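Local structure of post-proline cleaving enzyme (Rickettsia typhi, 4HVT) at residues K60-T65 with V505-V510; F158-L163 with W221-S226; H605-E610 with Q650-W655. The protein probably acts as a serine-type oligopeptidase of the prolyl oligopeptidase family, cutting peptides on the carboxyl side of proline. All coordinates share one frame; numbering follows the deposited sequence. Where two conformers were deposited one is given.

Contact 1 (K60-T65 with V505-V510)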
loop_
_atom_site.group_PDB
_atom_site.type_symbol
_atom_site.label_atom_id
_atom_site.label_comp_id
_atom_site.label_asym_id
_atom_site.label_seq_id
_atom_site.Cartn_x
_atom_site.Cartn_y
_atom_site.Cartn_z
ATOM N N LYS A 60 -3.020 18.864 -18.062
ATOM C CA LYS A 60 -2.403 17.810 -18.888
ATOM C C LYS A 60 -0.902 18.059 -19.144
ATOM O O LYS A 60 -0.056 17.181 -18.987
ATOM C CB LYS A 60 -3.142 17.662 -20.202
ATOM C CG LYS A 60 -2.469 16.826 -21.271
ATOM C CD LYS A 60 -3.420 16.726 -22.466
ATOM C CE LYS A 60 -3.241 15.440 -23.241
ATOM N NZ LYS A 60 -2.361 15.707 -24.392
ATOM N N LYS A 61 -0.552 19.268 -19.559
ATOM C CA LYS A 61 0.861 19.554 -19.777
ATOM C C LYS A 61 1.730 19.274 -18.544
ATOM O O LYS A 61 2.796 18.628 -18.646
ATOM C CB LYS A 61 1.056 21.016 -20.256
ATOM C CG LYS A 61 2.499 21.417 -20.485
ATOM C CD LYS A 61 2.633 22.936 -20.612
ATOM C CE LYS A 61 3.792 23.358 -21.493
ATOM N NZ LYS A 61 3.646 24.754 -21.997
ATOM N N GLU A 62 1.262 19.751 -17.395
ATOM C CA GLU A 62 2.035 19.666 -16.173
ATOM C C GLU A 62 2.202 18.223 -15.746
ATOM O O GLU A 62 3.282 17.834 -15.352
ATOM C CB GLU A 62 1.388 20.467 -15.058
ATOM C CG GLU A 62 1.288 21.931 -15.378
ATOM C CD GLU A 62 2.012 22.786 -14.389
ATOM O OE1 GLU A 62 3.229 22.511 -14.169
ATOM O OE2 GLU A 62 1.373 23.723 -13.861
ATOM N N ILE A 63 1.137 17.427 -15.866
ATOM C CA ILE A 63 1.206 16.024 -15.437
ATOM C C ILE A 63 2.064 15.180 -16.351
ATOM O O ILE A 63 2.876 14.376 -15.905
ATOM C CB ILE A 63 -0.201 15.401 -15.425
ATOM C CG1 ILE A 63 -1.141 16.212 -14.531
ATOM C CG2 ILE A 63 -0.104 13.928 -15.114
ATOM C CD1 ILE A 63 -1.227 15.804 -13.104
ATOM N N GLU A 64 1.894 15.379 -17.657
ATOM C CA GLU A 64 2.700 14.660 -18.629
ATOM C C GLU A 64 4.203 14.995 -18.470
ATOM O O GLU A 64 5.049 14.104 -18.542
ATOM C CB GLU A 64 2.191 14.905 -20.037
ATOM C CG GLU A 64 0.827 14.263 -20.247
ATOM C CD GLU A 64 0.360 14.236 -21.676
ATOM O OE1 GLU A 64 0.825 15.066 -22.482
ATOM O OE2 GLU A 64 -0.495 13.385 -21.977
ATOM N N THR A 65 4.513 16.247 -18.189
ATOM C CA THR A 65 5.921 16.634 -17.978
ATOM C C THR A 65 6.518 15.836 -16.829
ATOM O O THR A 65 7.698 15.502 -16.860
ATOM C CB THR A 65 6.072 18.134 -17.677
ATOM O OG1 THR A 65 5.586 18.844 -18.806
ATOM C CG2 THR A 65 7.531 18.537 -17.438
ATOM N N VAL A 505 0.565 22.845 -5.420
ATOM C CA VAL A 505 1.101 23.822 -4.449
ATOM C C VAL A 505 1.868 24.934 -5.157
ATOM O O VAL A 505 1.770 26.110 -4.772
ATOM C CB VAL A 505 1.982 23.173 -3.355
ATOM C CG1 VAL A 505 2.348 24.189 -2.289
ATOM C CG2 VAL A 505 1.249 22.012 -2.673
ATOM N N LYS A 506 2.552 24.583 -6.231
ATOM C CA LYS A 506 3.244 25.593 -7.072
ATOM C C LYS A 506 2.294 26.557 -7.762
ATOM O O LYS A 506 2.679 27.668 -8.154
ATOM C CB LYS A 506 4.142 24.888 -8.103
ATOM C CG LYS A 506 4.917 25.787 -9.071
ATOM C CD LYS A 506 5.870 24.925 -9.890
ATOM C CE LYS A 506 6.919 25.715 -10.674
ATOM N NZ LYS A 506 7.929 24.751 -11.217
ATOM N N ASN A 507 1.043 26.150 -7.925
ATOM C CA ASN A 507 0.002 26.994 -8.457
ATOM C C ASN A 507 -0.826 27.668 -7.343
ATOM O O ASN A 507 -1.935 28.179 -7.590
ATOM C CB ASN A 507 -0.827 26.130 -9.426
ATOM C CG ASN A 507 -0.133 25.957 -10.748
ATOM O OD1 ASN A 507 0.331 26.939 -11.325
ATOM N ND2 ASN A 507 -0.083 24.756 -11.258
ATOM N N ALA A 508 -0.249 27.654 -6.143
ATOM C CA ALA A 508 -0.702 28.367 -4.934
ATOM C C ALA A 508 -1.900 27.681 -4.243
ATOM O O ALA A 508 -2.541 28.270 -3.378
ATOM C CB ALA A 508 -0.964 29.852 -5.203
ATOM N N GLY A 509 -2.121 26.408 -4.599
ATOM C CA GLY A 509 -3.010 25.549 -3.815
ATOM C C GLY A 509 -2.355 25.153 -2.517
ATOM O O GLY A 509 -1.115 25.103 -2.398
ATOM N N VAL A 510 -3.176 24.777 -1.537
ATOM C CA VAL A 510 -2.677 24.363 -0.240
ATOM C C VAL A 510 -2.925 22.882 -0.184
ATOM O O VAL A 510 -3.977 22.429 -0.631
ATOM C CB VAL A 510 -3.495 25.090 0.862
ATOM C CG1 VAL A 510 -3.115 24.590 2.227
ATOM C CG2 VAL A 510 -3.230 26.598 0.809
#
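A single polar bridge, Glu-62 to Asn-507, links the N-terminal helix 56-67 to the surface of the alpha/beta-hydrolase part of the chain, at the turn that closes helix 498-505 before strand 510-514. That turn is a Schellman motif: Ala-508, with positive phi, is the C-prime residue, and Gly-509 N returns to Trp-504 O while Ala-508 N bonds to Val-505 O. In prolyl oligopeptidases the polypeptide before the propeller packs back on the catalytic domain, and the position of helix 56-67 is consistent with this. The backbones stay well apart, Glu-62 CA and Asn-507 CA being 10.8 Å from each other, and the two side chains span the distance from opposite directions. Just 64 Å² is buried, so the contact is a local clasp at the surface. On the same helix, Ile-63 packs on Ile-499 and Val-503 of helix 498-505, and Glu-62 also touches Val-503. The first torsion of Asn-507 (chi1 -78°) sets CG beside the backbone N, from where ND2 meets both the carboxylate and the backbone oxygen of Val-503, one helical turn back. The second bond probably fixes the rotation of the amide and presents the remaining N-H to the glutamate. Lys-506 NZ lies 6.0 Å from Glu-62 OE1, too far to pair with it, and makes a long, weak ion pair with Glu-502. Within the helix, Thr-65 OG1 bonds back to Lys-61 O at 2.8 Å, on the face of that carbonyl opposite the one used by Thr-65 N. Across the gap, Asn-507 ND2 reaches Glu-62 OE2 at 3.2 Å, nearly straight at 164°, in the amide plane and on the syn side of the carboxylate but 33° out of its plane.

Contact 2 (F158-L163 with W221-S226). With EDO (1,2-ethanediol), chain B.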
loop_
_atom_site.group_PDB
_atom_site.type_symbol
_atom_site.label_atom_id
_atom_site.label_comp_id
_atom_site.label_asym_id
_atom_site.label_seq_id
_atom_site.Cartn_x
_atom_site.Cartn_y
_atom_site.Cartn_z
ATOM N N PHE A 158 3.402 -16.211 -12.234
ATOM C CA PHE A 158 4.832 -15.924 -12.270
ATOM C C PHE A 158 5.431 -16.739 -13.370
ATOM O O PHE A 158 4.822 -17.679 -13.852
ATOM C CB PHE A 158 5.518 -16.271 -10.954
ATOM C CG PHE A 158 5.191 -17.667 -10.471
ATOM C CD1 PHE A 158 5.996 -18.740 -10.848
ATOM C CD2 PHE A 158 4.170 -17.850 -9.609
ATOM C CE1 PHE A 158 5.672 -20.026 -10.423
ATOM C CE2 PHE A 158 3.838 -19.130 -9.179
ATOM C CZ PHE A 158 4.625 -20.211 -9.566
ATOM N N ARG A 159 6.655 -16.387 -13.767
ATOM C CA ARG A 159 7.409 -17.166 -14.710
ATOM C C ARG A 159 8.862 -17.159 -14.289
ATOM O O ARG A 159 9.407 -16.103 -13.898
ATOM C CB ARG A 159 7.340 -16.579 -16.113
ATOM C CG ARG A 159 5.982 -16.572 -16.728
ATOM C CD ARG A 159 6.077 -15.932 -18.101
ATOM N NE ARG A 159 6.856 -16.723 -19.038
ATOM C CZ ARG A 159 7.079 -16.364 -20.302
ATOM N NH1 ARG A 159 6.632 -15.194 -20.759
ATOM N NH2 ARG A 159 7.778 -17.143 -21.096
ATOM N N GLU A 160 9.510 -18.301 -14.375
ATOM C CA GLU A 160 10.942 -18.397 -14.039
ATOM C C GLU A 160 11.827 -17.823 -15.143
ATOM O O GLU A 160 11.549 -18.002 -16.317
ATOM C CB GLU A 160 11.302 -19.868 -13.836
ATOM C CG GLU A 160 12.656 -20.079 -13.169
ATOM C CD GLU A 160 13.056 -21.526 -13.067
ATOM O OE1 GLU A 160 12.286 -22.429 -13.479
ATOM O OE2 GLU A 160 14.151 -21.775 -12.545
ATOM N N TRP A 161 12.882 -17.130 -14.758
ATOM C CA TRP A 161 13.663 -16.324 -15.670
ATOM C C TRP A 161 15.140 -16.457 -15.312
ATOM O O TRP A 161 15.482 -16.626 -14.157
ATOM C CB TRP A 161 13.182 -14.864 -15.577
ATOM C CG TRP A 161 13.890 -13.897 -16.500
ATOM C CD1 TRP A 161 13.475 -13.502 -17.738
ATOM C CD2 TRP A 161 15.028 -13.094 -16.183
ATOM N NE1 TRP A 161 14.339 -12.557 -18.246
ATOM C CE2 TRP A 161 15.284 -12.270 -17.305
ATOM C CE3 TRP A 161 15.855 -13.003 -15.078
ATOM C CZ2 TRP A 161 16.358 -11.363 -17.351
ATOM C CZ3 TRP A 161 16.954 -12.116 -15.119
ATOM C CH2 TRP A 161 17.163 -11.294 -16.244
ATOM N N ASP A 162 16.003 -16.455 -16.321
ATOM C CA ASP A 162 17.428 -16.675 -16.103
ATOM C C ASP A 162 18.319 -15.469 -16.537
ATOM O O ASP A 162 18.277 -15.021 -17.676
ATOM C CB ASP A 162 17.890 -17.913 -16.807
ATOM C CG ASP A 162 19.317 -18.299 -16.411
ATOM O OD1 ASP A 162 20.246 -17.733 -17.019
ATOM O OD2 ASP A 162 19.521 -19.162 -15.496
ATOM N N LEU A 163 19.130 -15.006 -15.614
ATOM C CA LEU A 163 19.973 -13.782 -15.807
ATOM C C LEU A 163 21.096 -13.962 -16.828
ATOM O O LEU A 163 21.410 -13.006 -17.571
ATOM C CB LEU A 163 20.556 -13.333 -14.462
ATOM C CG LEU A 163 21.465 -12.100 -14.417
ATOM C CD1 LEU A 163 20.682 -10.904 -14.915
ATOM C CD2 LEU A 163 21.950 -11.896 -12.995
ATOM N N TRP A 221 6.298 -27.816 -5.165
ATOM C CA TRP A 221 6.377 -28.197 -6.572
ATOM C C TRP A 221 7.827 -28.354 -6.983
ATOM O O TRP A 221 8.663 -27.429 -6.764
ATOM C CB TRP A 221 5.663 -27.156 -7.427
ATOM C CG TRP A 221 5.402 -27.554 -8.855
ATOM C CD1 TRP A 221 5.307 -28.821 -9.367
ATOM C CD2 TRP A 221 5.090 -26.660 -9.929
ATOM N NE1 TRP A 221 5.060 -28.763 -10.706
ATOM C CE2 TRP A 221 4.922 -27.442 -11.078
ATOM C CE3 TRP A 221 4.980 -25.278 -10.030
ATOM C CZ2 TRP A 221 4.581 -26.891 -12.324
ATOM C CZ3 TRP A 221 4.707 -24.720 -11.292
ATOM C CH2 TRP A 221 4.518 -25.543 -12.412
ATOM N N LYS A 222 8.126 -29.506 -7.577
ATOM C CA LYS A 222 9.446 -29.941 -8.011
ATOM C C LYS A 222 9.641 -29.719 -9.488
ATOM O O LYS A 222 8.737 -29.930 -10.321
ATOM C CB LYS A 222 9.644 -31.451 -7.705
ATOM C CG LYS A 222 9.590 -31.837 -6.237
ATOM C CD LYS A 222 9.485 -33.372 -6.070
ATOM C CE LYS A 222 10.669 -34.138 -6.590
ATOM N NZ LYS A 222 11.820 -33.723 -5.764
ATOM N N ARG A 223 10.840 -29.293 -9.816
ATOM C CA ARG A 223 11.248 -29.091 -11.187
ATOM C C ARG A 223 11.068 -30.359 -11.989
ATOM O O ARG A 223 11.356 -31.474 -11.510
ATOM C CB ARG A 223 12.697 -28.564 -11.284
ATOM C CG ARG A 223 13.097 -28.175 -12.678
ATOM C CD ARG A 223 14.506 -27.573 -12.765
ATOM N NE ARG A 223 14.721 -26.411 -11.923
ATOM C CZ ARG A 223 14.287 -25.187 -12.188
ATOM N NH1 ARG A 223 13.614 -24.929 -13.307
ATOM N NH2 ARG A 223 14.532 -24.225 -11.331
ATOM N N GLY A 224 10.515 -30.184 -13.187
ATOM C CA GLY A 224 10.333 -31.225 -14.159
ATOM C C GLY A 224 8.999 -31.921 -14.094
ATOM O O GLY A 224 8.691 -32.684 -15.003
ATOM N N GLU A 225 8.260 -31.731 -12.991
ATOM C CA GLU A 225 6.957 -32.386 -12.783
ATOM C C GLU A 225 5.799 -31.493 -13.183
ATOM O O GLU A 225 5.840 -30.303 -12.984
ATOM C CB GLU A 225 6.765 -32.756 -11.330
ATOM C CG GLU A 225 7.821 -33.731 -10.830
ATOM C CD GLU A 225 7.561 -34.267 -9.423
ATOM O OE1 GLU A 225 6.521 -33.909 -8.753
ATOM O OE2 GLU A 225 8.467 -35.046 -9.004
ATOM N N SER A 226 4.749 -32.101 -13.741
ATOM C CA SER A 226 3.520 -31.372 -14.035
ATOM C C SER A 226 2.952 -30.781 -12.754
ATOM O O SER A 226 3.102 -31.353 -11.681
ATOM C CB SER A 226 2.478 -32.318 -14.659
ATOM O OG SER A 226 1.305 -31.599 -14.989
HETATM C C1 EDO B . 9.122 -26.573 -13.679
HETATM O O1 EDO B . 10.102 -27.488 -14.216
HETATM C C2 EDO B . 8.100 -27.382 -12.878
HETATM O O2 EDO B . 7.371 -28.163 -13.838
#
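Two consecutive antiparallel sheets of the N-terminal beta-propeller, neighbouring blades of the toroid, are tied here by a partly buried salt bridge between Glu-160 of strand 155-162 and Arg-223, just past strand 217-222. Arg-223 sits in a type II turn from Lys-222 to Glu-225, with Gly-224 at positive phi. Arg-223 grips the carboxylate end-on, its NH1 giving a hydrogen bond to Glu-160 OE1 and its NH2 one to Glu-160 OE2, both at 2.8 Å. The first uses the syn lone pair of OE1; the second meets OE2 on its syn side, 22° out of the carboxylate plane. The two planes are 36° apart, so the paired groups are not coplanar. Glu-160 stretches straight out from its strand, CG anti to the backbone N (chi1 -166°), and the arginine chain, bent at chi3, crosses it at about a right angle. Each group has further partners. Arg-143 pairs with OE2 and Phe-173 N donates to OE1; Asp-196 takes Arg-223 NE and Lys-195 O takes NH2. At the turn, Trp-221 NE1 donates to Glu-225 O at 2.9 Å from above the carbonyl plane. A 1,2-ethanediol, probably from the crystallisation liquor, lies over one face of the Trp-221 ring, its C2 3.5 Å above the plane toward the rim. Its O1 accepts from Gly-224 N at 2.9 Å and its O2 donates to Glu-225 O at 2.8 Å, while Asn-171 O is another partner. With two arginines and a backbone N-H around it, the Glu-160 carboxylate is probably held ionised, and the alternation of acidic and basic groups from Arg-143 through to Asp-196 would largely balance charge across the joint between the blades.

Contact 3 (H605-E610 with Q650-W655)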
loop_
_atom_site.group_PDB
_atom_site.type_symbol
_atom_site.label_atom_id
_atom_site.label_comp_id
_atom_site.label_asym_id
_atom_site.label_seq_id
_atom_site.Cartn_x
_atom_site.Cartn_y
_atom_site.Cartn_z
ATOM N N HIS A 605 -15.328 -10.025 2.847
ATOM C CA HIS A 605 -15.245 -10.810 4.059
ATOM C C HIS A 605 -13.969 -10.509 4.850
ATOM O O HIS A 605 -13.940 -10.683 6.077
ATOM C CB HIS A 605 -15.328 -12.296 3.693
ATOM C CG HIS A 605 -16.723 -12.758 3.521
ATOM N ND1 HIS A 605 -17.472 -12.525 2.387
ATOM C CD2 HIS A 605 -17.540 -13.402 4.386
ATOM C CE1 HIS A 605 -18.684 -13.032 2.552
ATOM N NE2 HIS A 605 -18.758 -13.549 3.758
ATOM N N SER A 606 -12.929 -10.034 4.188
ATOM C CA SER A 606 -11.675 -9.827 4.932
ATOM C C SER A 606 -11.719 -8.702 5.972
ATOM O O SER A 606 -10.919 -8.660 6.874
ATOM C CB SER A 606 -10.528 -9.765 3.970
ATOM O OG SER A 606 -10.581 -8.653 3.264
ATOM N N TRP A 607 -12.678 -7.800 5.867
ATOM C CA TRP A 607 -12.720 -6.607 6.700
ATOM C C TRP A 607 -13.831 -6.541 7.737
ATOM O O TRP A 607 -14.072 -5.471 8.294
ATOM C CB TRP A 607 -12.776 -5.374 5.812
ATOM C CG TRP A 607 -11.726 -5.397 4.718
ATOM C CD1 TRP A 607 -10.360 -5.556 4.884
ATOM C CD2 TRP A 607 -11.952 -5.279 3.292
ATOM N NE1 TRP A 607 -9.749 -5.531 3.664
ATOM C CE2 TRP A 607 -10.691 -5.422 2.678
ATOM C CE3 TRP A 607 -13.103 -5.105 2.483
ATOM C CZ2 TRP A 607 -10.517 -5.367 1.310
ATOM C CZ3 TRP A 607 -12.955 -5.084 1.090
ATOM C CH2 TRP A 607 -11.616 -5.196 0.515
ATOM N N VAL A 608 -14.432 -7.669 8.060
ATOM C CA VAL A 608 -15.446 -7.678 9.064
ATOM C C VAL A 608 -14.937 -7.136 10.407
ATOM O O VAL A 608 -15.669 -6.515 11.157
ATOM C CB VAL A 608 -16.040 -9.096 9.212
ATOM C CG1 VAL A 608 -16.956 -9.106 10.411
ATOM C CG2 VAL A 608 -16.804 -9.462 7.937
ATOM N N THR A 609 -13.672 -7.412 10.760
ATOM C CA THR A 609 -13.129 -6.917 12.022
ATOM C C THR A 609 -12.769 -5.451 11.964
ATOM O O THR A 609 -12.534 -4.845 13.022
ATOM C CB THR A 609 -11.900 -7.764 12.474
ATOM O OG1 THR A 609 -10.917 -7.753 11.428
ATOM C CG2 THR A 609 -12.313 -9.162 12.813
ATOM N N GLU A 610 -12.714 -4.855 10.768
ATOM C CA GLU A 610 -12.479 -3.432 10.619
ATOM C C GLU A 610 -13.789 -2.636 10.726
ATOM O O GLU A 610 -13.785 -1.576 11.303
ATOM C CB GLU A 610 -11.742 -3.077 9.321
ATOM C CG GLU A 610 -11.343 -1.620 9.233
ATOM C CD GLU A 610 -10.232 -1.173 10.159
ATOM O OE1 GLU A 610 -9.697 -2.067 10.873
ATOM O OE2 GLU A 610 -9.903 0.075 10.164
ATOM N N GLN A 650 -10.546 -6.177 -8.042
ATOM C CA GLN A 650 -10.894 -7.360 -7.293
ATOM C C GLN A 650 -10.801 -7.198 -5.765
ATOM O O GLN A 650 -11.094 -8.168 -5.019
ATOM C CB GLN A 650 -9.971 -8.508 -7.727
ATOM C CG GLN A 650 -10.077 -8.738 -9.234
ATOM C CD GLN A 650 -9.206 -9.888 -9.707
ATOM O OE1 GLN A 650 -8.063 -9.981 -9.306
ATOM N NE2 GLN A 650 -9.782 -10.797 -10.548
ATOM N N ARG A 651 -10.344 -6.054 -5.288
ATOM C CA ARG A 651 -10.212 -5.813 -3.855
ATOM C C ARG A 651 -11.622 -5.473 -3.325
ATOM O O ARG A 651 -12.202 -6.237 -2.583
ATOM C CB ARG A 651 -9.217 -4.680 -3.592
ATOM C CG ARG A 651 -8.709 -4.551 -2.165
ATOM C CD ARG A 651 -7.718 -5.671 -1.773
ATOM N NE ARG A 651 -6.712 -5.685 -2.808
ATOM C CZ ARG A 651 -5.752 -4.782 -2.935
ATOM N NH1 ARG A 651 -5.549 -3.861 -1.974
ATOM N NH2 ARG A 651 -5.013 -4.742 -4.050
ATOM N N VAL A 652 -12.182 -4.330 -3.728
ATOM C CA VAL A 652 -13.460 -3.899 -3.214
ATOM C C VAL A 652 -14.626 -4.171 -4.175
ATOM O O VAL A 652 -15.754 -4.266 -3.708
ATOM C CB VAL A 652 -13.473 -2.391 -2.828
ATOM C CG1 VAL A 652 -12.479 -2.084 -1.727
ATOM C CG2 VAL A 652 -13.135 -1.532 -4.020
ATOM N N HIS A 653 -14.358 -4.275 -5.481
ATOM C CA HIS A 653 -15.352 -4.464 -6.540
ATOM C C HIS A 653 -15.872 -3.089 -7.016
ATOM O O HIS A 653 -16.099 -2.209 -6.226
ATOM C CB HIS A 653 -16.499 -5.362 -6.090
ATOM C CG HIS A 653 -17.368 -5.874 -7.210
ATOM N ND1 HIS A 653 -18.284 -5.103 -7.886
ATOM C CD2 HIS A 653 -17.510 -7.125 -7.707
ATOM C CE1 HIS A 653 -18.903 -5.830 -8.794
ATOM N NE2 HIS A 653 -18.470 -7.077 -8.680
ATOM N N PRO A 654 -16.053 -2.921 -8.312
ATOM C CA PRO A 654 -16.617 -1.609 -8.752
ATOM C C PRO A 654 -18.045 -1.253 -8.346
ATOM O O PRO A 654 -18.449 -0.110 -8.548
ATOM C CB PRO A 654 -16.573 -1.703 -10.277
ATOM C CG PRO A 654 -16.575 -3.161 -10.613
ATOM C CD PRO A 654 -15.812 -3.808 -9.464
ATOM N N TRP A 655 -18.804 -2.219 -7.803
ATOM C CA TRP A 655 -20.149 -1.987 -7.307
ATOM C C TRP A 655 -20.222 -0.708 -6.463
ATOM O O TRP A 655 -21.089 0.104 -6.623
ATOM C CB TRP A 655 -20.603 -3.146 -6.434
ATOM C CG TRP A 655 -21.790 -2.839 -5.546
ATOM C CD1 TRP A 655 -21.796 -2.676 -4.206
ATOM C CD2 TRP A 655 -23.142 -2.646 -5.969
ATOM N NE1 TRP A 655 -23.042 -2.416 -3.742
ATOM C CE2 TRP A 655 -23.911 -2.409 -4.797
ATOM C CE3 TRP A 655 -23.777 -2.689 -7.204
ATOM C CZ2 TRP A 655 -25.277 -2.192 -4.829
ATOM C CZ3 TRP A 655 -25.173 -2.497 -7.224
ATOM C CH2 TRP A 655 -25.882 -2.233 -6.045
#
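Segment 605-610 runs from a 3-10 turn into the short helix 608-611, with Trp-607 at the N-cap position and its carbonyl oxygen accepting from Glu-610 N at 2.9 Å. Segment 650-655 is an irregular loop leading into helix 655-664; His-653 takes positive phi, and its ND1 receives Trp-655 N at 2.9 Å, in the plane of the imidazole, as a capping bond. Between the two backbones reaches the indole of Trp-607, whose CG stands anti to the carbonyl carbon (chi1 -49°). The far end of its benzene ring does the touching: CH2 comes edge-on to the backbone of Arg-651, 3.3 Å from Arg-651 O and near the ring plane. The loop that follows strand 640-646 of the alpha/beta-hydrolase sheet carries Asp-649, directly before Gln-650 and the probable acid of a Ser-566, His-682, Asp-649 triad; Asp-649 OD1 also accepts from Val-652 N. Arg-651 crosses the indole at about a right angle and bends at chi2 and chi3; its aliphatic part meets the ring, with Arg-651 CG 4.0 Å from Trp-607 CZ2. The guanidinium plane stands 59° from the ring, and the charged end goes to Asp-154 of the propeller domain through a salt bridge from NE. Val-652 also crosses the indole, bringing CG1 to 3.9 Å from Trp-607 CH2. Over one face of the indole, toward the rim, lies Ser-606 OG, 3.2 Å above the plane; that hydroxyl is hydrogen-bonded to Ala-603 O.

In the fold
Contact 3 is largely buried, contact 2 partly buried and contact 1 lies at the surface, and the chemistry changes accordingly: an indole edge against backbone and aliphatic carbons, a doubly bonded ion pair, and one amide-carboxylate hydrogen bond. Contacts 1 and 3 both involve the hydrolase part, but through different elements, their centres 33 Å apart. Contact 2 stays within the propeller, joining two of its sheets, whereas contact 3 lies between two elements of the hydrolase part. Contact 1 brings together residues more than 400 positions apart, from either side of the propeller in sequence. Contact 3 comes nearest to contact 2, about 13 Å between closest atoms.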